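Local coordinates for probable ribose-5-phosphate isomerase B (Mycoplasma genitalium, PDB 6MU0), which probably interconverts ribulose 5-phosphate and ribose 5-phosphate, a step of the non-oxidative pentose phosphate pathway, at residues S17-L22 / A49-P54; L59-V64 / N88-V93. One frame throughout, in Å; residues are numbered along the deposited sequence.

Contact 1 (S17-L22 / A49-P54). With 5RP (ribulose-5-phosphate), chain B.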
loop_
_atom_site.group_PDB
_atom_site.type_symbol
_atom_site.label_atom_id
_atom_site.label_comp_id
_atom_site.label_asym_id
_atom_site.label_seq_id
_atom_site.Cartn_x
_atom_site.Cartn_y
_atom_site.Cartn_z
ATOM N N SER A 17 -1.583 -1.667 9.716
ATOM C CA SER A 17 -0.873 -0.513 10.246
ATOM C C SER A 17 -0.030 -0.974 11.422
ATOM O O SER A 17 -0.023 -2.152 11.778
ATOM C CB SER A 17 -1.859 0.571 10.697
ATOM O OG SER A 17 -2.585 0.178 11.851
ATOM N N ASP A 18 0.686 -0.040 12.043
ATOM C CA ASP A 18 1.095 -0.251 13.421
ATOM C C ASP A 18 0.137 0.499 14.345
ATOM O O ASP A 18 -0.909 1.009 13.918
ATOM C CB ASP A 18 2.573 0.086 13.652
ATOM C CG ASP A 18 2.870 1.579 13.617
ATOM O OD1 ASP A 18 1.953 2.379 13.322
ATOM O OD2 ASP A 18 4.047 1.942 13.884
ATOM N N HIS A 19 0.501 0.565 15.628
ATOM C CA HIS A 19 -0.331 1.208 16.638
ATOM C C HIS A 19 -0.663 2.659 16.324
ATOM O O HIS A 19 -1.612 3.188 16.909
ATOM C CB HIS A 19 0.372 1.166 17.998
ATOM C CG HIS A 19 1.754 1.751 17.988
ATOM N ND1 HIS A 19 2.880 0.994 17.742
ATOM C CD2 HIS A 19 2.191 3.018 18.187
ATOM C CE1 HIS A 19 3.952 1.770 17.791
ATOM N NE2 HIS A 19 3.559 3.004 18.058
ATOM N N THR A 20 0.101 3.327 15.453
ATOM C CA THR A 20 -0.157 4.738 15.182
ATOM C C THR A 20 -1.336 4.955 14.248
ATOM O O THR A 20 -1.785 6.096 14.110
ATOM C CB THR A 20 1.069 5.436 14.563
ATOM O OG1 THR A 20 1.255 4.986 13.214
ATOM C CG2 THR A 20 2.333 5.187 15.369
ATOM N N GLY A 21 -1.826 3.911 13.589
ATOM C CA GLY A 21 -2.721 4.119 12.469
ATOM C C GLY A 21 -4.074 3.438 12.525
ATOM O O GLY A 21 -4.707 3.266 11.480
ATOM N N LEU A 22 -4.551 3.070 13.721
ATOM C CA LEU A 22 -5.769 2.265 13.798
ATOM C C LEU A 22 -7.006 3.032 13.339
ATOM O O LEU A 22 -7.877 2.462 12.670
ATOM C CB LEU A 22 -5.974 1.742 15.213
ATOM C CG LEU A 22 -4.820 0.896 15.749
ATOM C CD1 LEU A 22 -5.162 0.370 17.134
ATOM C CD2 LEU A 22 -4.510 -0.241 14.795
ATOM N N ALA A 49 0.711 0.248 22.283
ATOM C CA ALA A 49 1.601 1.383 22.043
ATOM C C ALA A 49 2.991 0.968 21.581
ATOM O O ALA A 49 3.707 1.798 21.011
ATOM C CB ALA A 49 1.746 2.214 23.315
ATOM N N ASN A 50 3.393 -0.278 21.832
ATOM C CA ASN A 50 4.748 -0.733 21.552
ATOM C C ASN A 50 4.859 -1.661 20.349
ATOM O O ASN A 50 5.956 -2.170 20.091
ATOM C CB ASN A 50 5.320 -1.411 22.790
ATOM C CG ASN A 50 5.191 -0.539 24.001
ATOM O OD1 ASN A 50 5.597 0.624 23.974
ATOM N ND2 ASN A 50 4.560 -1.058 25.050
ATOM N N ASP A 51 3.774 -1.893 19.606
ATOM C CA ASP A 51 3.849 -2.892 18.540
ATOM C C ASP A 51 4.716 -2.409 17.377
ATOM O O ASP A 51 5.088 -1.237 17.283
ATOM C CB ASP A 51 2.469 -3.441 18.144
ATOM C CG ASP A 51 1.597 -2.459 17.368
ATOM O OD1 ASP A 51 2.087 -1.413 16.898
ATOM O OD2 ASP A 51 0.394 -2.782 17.226
ATOM N N ASP A 52 5.054 -3.348 16.494
ATOM C CA ASP A 52 6.174 -3.199 15.567
ATOM C C ASP A 52 5.678 -3.234 14.125
ATOM O O ASP A 52 5.224 -4.279 13.647
ATOM C CB ASP A 52 7.199 -4.318 15.787
ATOM C CG ASP A 52 7.922 -4.219 17.121
ATOM O OD1 ASP A 52 7.859 -3.164 17.790
ATOM O OD2 ASP A 52 8.577 -5.217 17.488
ATOM N N TYR A 53 5.836 -2.115 13.415
ATOM C CA TYR A 53 5.350 -2.022 12.037
ATOM C C TYR A 53 5.842 -3.128 11.102
ATOM O O TYR A 53 5.070 -3.512 10.211
ATOM C CB TYR A 53 5.605 -0.622 11.440
ATOM C CG TYR A 53 7.068 -0.336 11.282
ATOM C CD1 TYR A 53 7.764 -0.752 10.152
ATOM C CD2 TYR A 53 7.777 0.291 12.299
ATOM C CE1 TYR A 53 9.128 -0.561 10.045
ATOM C CE2 TYR A 53 9.141 0.509 12.194
ATOM C CZ TYR A 53 9.815 0.077 11.065
ATOM O OH TYR A 53 11.179 0.264 10.939
ATOM N N PRO A 54 7.068 -3.669 11.203
ATOM C CA PRO A 54 7.445 -4.703 10.224
ATOM C C PRO A 54 6.532 -5.904 10.252
ATOM O O PRO A 54 6.276 -6.507 9.202
ATOM C CB PRO A 54 8.877 -5.083 10.622
ATOM C CG PRO A 54 9.391 -3.875 11.290
ATOM C CD PRO A 54 8.219 -3.345 12.077
HETATM C C2 5RP B . 8.116 4.005 11.183
HETATM C C3 5RP B . 7.119 4.818 11.983
HETATM C C5 5RP B . 6.515 4.161 13.234
HETATM O O13 5RP B . 5.105 4.278 13.228
HETATM C C6 5RP B . 7.131 4.935 14.402
HETATM O O14 5RP B . 8.548 4.784 14.342
HETATM C C7 5RP B . 6.609 4.468 15.743
HETATM O O8 5RP B . 7.056 5.408 16.738
HETATM P P9 5RP B . 6.699 5.149 18.280
HETATM O O12 5RP B . 7.309 6.309 19.015
HETATM O O11 5RP B . 5.179 5.106 18.383
HETATM O O10 5RP B . 7.293 3.809 18.673
HETATM O O4 5RP B . 6.828 5.963 11.703
HETATM O O1 5RP B . 8.588 4.749 10.065
HETATM O O HOH W 1 5.933 0.248 15.071
#
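Hydrogen bonds from H19 to D51 join the two loops. D51 OD1 takes the backbone N of H19 on its syn lone pair (2.8 Å) and ring ND1 from above the carboxylate plane (2.7 Å), while ND1 keeps this oxygen close to the imidazole plane. A chi1 of 55° sets CG of H19 between the backbone N and the carbonyl carbon, on the side of its own N-H; ND1 and that N-H share D51 OD1. A49 O sits over the ring centre, 3.1 Å above the plane, without bonding to it. From NE2 an almost straight bond (2.7 Å, 177°) runs to phosphate oxygen O11 of ribulose-5-phosphate.

D18 handles the sugar: its OD2 accepts from ligand O13 at 2.6 Å, and a water links OD2 to D51 O and Y53 N. T20 N and OG1 both grip D18 OD1, the former closing an Asx turn.

Apolar contact is slight. D18 CB meets Y53 CB at 3.8 Å, and the Y53 ring presents a face to ligand C2, CE2 lying 3.8 Å away.

D51 is thus a second-shell residue that fixes the H19 ring with NE2 aimed at the phosphate; its carboxylate would probably also raise the basicity of the imidazole.

Contact 2 (L59-V64 / N88-V93)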
loop_
_atom_site.group_PDB
_atom_site.type_symbol
_atom_site.label_atom_id
_atom_site.label_comp_id
_atom_site.label_asym_id
_atom_site.label_seq_id
_atom_site.Cartn_x
_atom_site.Cartn_y
_atom_site.Cartn_z
ATOM N N LEU A 59 2.780 -8.976 6.838
ATOM C CA LEU A 59 1.479 -9.611 6.646
ATOM C C LEU A 59 0.850 -9.171 5.332
ATOM O O LEU A 59 0.377 -9.995 4.543
ATOM C CB LEU A 59 0.545 -9.279 7.807
ATOM C CG LEU A 59 0.815 -9.978 9.137
ATOM C CD1 LEU A 59 -0.201 -9.501 10.162
ATOM C CD2 LEU A 59 0.777 -11.499 9.006
ATOM N N VAL A 60 0.831 -7.863 5.080
ATOM C CA VAL A 60 0.242 -7.343 3.849
ATOM C C VAL A 60 1.086 -7.736 2.646
ATOM O O VAL A 60 0.569 -8.220 1.633
ATOM C CB VAL A 60 0.089 -5.814 3.944
ATOM C CG1 VAL A 60 -0.157 -5.210 2.568
ATOM C CG2 VAL A 60 -1.033 -5.449 4.892
ATOM N N ALA A 61 2.394 -7.484 2.721
ATOM C CA ALA A 61 3.244 -7.676 1.555
ATOM C C ALA A 61 3.320 -9.143 1.149
ATOM O O ALA A 61 3.351 -9.457 -0.048
ATOM C CB ALA A 61 4.630 -7.105 1.823
ATOM N N ASP A 62 3.349 -10.058 2.122
ATOM C CA ASP A 62 3.358 -11.475 1.778
ATOM C C ASP A 62 2.074 -11.893 1.071
ATOM O O ASP A 62 2.107 -12.789 0.224
ATOM C CB ASP A 62 3.612 -12.335 3.019
ATOM C CG ASP A 62 5.082 -12.383 3.418
ATOM O OD1 ASP A 62 5.961 -12.173 2.555
ATOM O OD2 ASP A 62 5.357 -12.655 4.607
ATOM N N LYS A 63 0.937 -11.261 1.392
ATOM C CA LYS A 63 -0.289 -11.541 0.645
ATOM C C LYS A 63 -0.196 -11.002 -0.776
ATOM O O LYS A 63 -0.537 -11.698 -1.741
ATOM C CB LYS A 63 -1.508 -10.955 1.362
ATOM C CG LYS A 63 -1.923 -11.692 2.614
ATOM C CD LYS A 63 -2.501 -13.056 2.287
ATOM C CE LYS A 63 -3.068 -13.711 3.534
ATOM N NZ LYS A 63 -3.649 -15.045 3.231
ATOM N N VAL A 64 0.247 -9.748 -0.926
ATOM C CA VAL A 64 0.362 -9.162 -2.258
ATOM C C VAL A 64 1.301 -9.989 -3.128
ATOM O O VAL A 64 1.035 -10.207 -4.313
ATOM C CB VAL A 64 0.776 -7.681 -2.158
ATOM C CG1 VAL A 64 1.078 -7.101 -3.533
ATOM C CG2 VAL A 64 -0.325 -6.893 -1.473
ATOM N N ASN A 88 8.976 -3.394 0.578
ATOM C CA ASN A 88 9.821 -3.521 -0.602
ATOM C C ASN A 88 10.831 -4.660 -0.496
ATOM O O ASN A 88 11.382 -5.064 -1.521
ATOM C CB ASN A 88 10.517 -2.191 -0.917
ATOM C CG ASN A 88 9.637 -1.253 -1.715
ATOM O OD1 ASN A 88 9.076 -1.645 -2.742
ATOM N ND2 ASN A 88 9.510 -0.010 -1.255
ATOM N N LYS A 89 11.070 -5.209 0.698
ATOM C CA LYS A 89 11.919 -6.390 0.788
ATOM C C LYS A 89 11.254 -7.625 0.196
ATOM O O LYS A 89 11.947 -8.601 -0.102
ATOM C CB LYS A 89 12.302 -6.685 2.241
ATOM C CG LYS A 89 13.109 -5.608 2.929
ATOM C CD LYS A 89 14.411 -5.359 2.198
ATOM C CE LYS A 89 15.232 -4.257 2.848
ATOM N NZ LYS A 89 16.492 -4.046 2.082
ATOM N N VAL A 90 9.940 -7.607 0.016
ATOM C CA VAL A 90 9.178 -8.787 -0.367
ATOM C C VAL A 90 9.184 -8.931 -1.885
ATOM O O VAL A 90 8.965 -7.959 -2.620
ATOM C CB VAL A 90 7.750 -8.699 0.199
ATOM C CG1 VAL A 90 6.932 -9.910 -0.207
ATOM C CG2 VAL A 90 7.808 -8.562 1.717
ATOM N N LYS A 91 9.430 -10.155 -2.353
ATOM C CA LYS A 91 9.492 -10.425 -3.784
ATOM C C LYS A 91 8.183 -10.060 -4.466
ATOM O O LYS A 91 7.098 -10.431 -4.008
ATOM C CB LYS A 91 9.774 -11.908 -4.011
ATOM C CG LYS A 91 11.151 -12.347 -3.556
ATOM C CD LYS A 91 12.246 -11.758 -4.430
ATOM C CE LYS A 91 13.629 -12.157 -3.934
ATOM N NZ LYS A 91 13.913 -11.583 -2.592
ATOM N N GLY A 92 8.292 -9.332 -5.577
ATOM C CA GLY A 92 7.136 -8.954 -6.354
ATOM C C GLY A 92 6.412 -7.729 -5.852
ATOM O O GLY A 92 5.473 -7.268 -6.515
ATOM N N VAL A 93 6.807 -7.186 -4.714
ATOM C CA VAL A 93 6.141 -6.019 -4.157
ATOM C C VAL A 93 6.839 -4.753 -4.629
ATOM O O VAL A 93 8.072 -4.678 -4.679
ATOM C CB VAL A 93 6.083 -6.111 -2.621
ATOM C CG1 VAL A 93 5.608 -4.794 -2.013
ATOM C CG2 VAL A 93 5.164 -7.251 -2.220
#
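A61 and V90 make the tight part of this contact, where helix 53-66 packs against the loop between helix 81-88 and strand 95-97. CB of A61 presses on CG2 of V90 at 3.5 Å, closer than carbon pairs usually sit. The small alanine lets the turn come near the helix, and the CA atoms of A61 and V90 lie 6.3 Å apart. V90 uses both branches: CG1, anti to the backbone N (chi1 179°), reaches the carbonyl oxygen A61 O at 3.6 Å, while CG2 covers the alanine methyl.

V93 adds a second methyl contact. Its CG2 touches A61 O at 3.6 Å and A61 CB at 4.1 Å, and the packing slackens toward V64, where V64 CG1 is 4.3 Å from V93 CG2. V64 and V93 also rest on V115 of strand 115-117 and on N114, which ties this side of the contact to the sheet.

The outer side is looser and polar. D62 starts out from the helix away from the loop, yet its side chain crosses that of V90 at about a right angle, bringing OD1 within 3.7 Å of V90 CG1.

A type II turn from V90 to V93, closed by V93 N to V90 O (3.1 Å), brings both valines to the helix, with G92 at positive phi (83°). No hydrogen bond crosses between the segments, so the fit rests on methyl packing, with carboxylate D62 at the exposed margin; chemically this is a structural seam of the alpha/beta fold, joining a helix to the loop that leads into an edge strand.

How the contacts relate
Helix 53-66 serves both contacts: contact 1 lies at its start, where Y53 takes part, and mostly in the loop before it, while a middle stretch of the helix packs in contact 2, the centres being about 18 Å apart. Contact 2 is the more buried, its centre about 10 Å from the chain centre, and largely methyl against methyl; contact 1 lies farther out, its centre at about 15 Å, where loops carry polar groups to the ligand. Accordingly contact 1 depends on directed hydrogen bonds, a bridging water and a bound sugar phosphate, whereas contact 2 relies on apolar packing. One shapes part of the substrate pocket beyond strand 12-16; the other joins helix and loop beside strand 115-117.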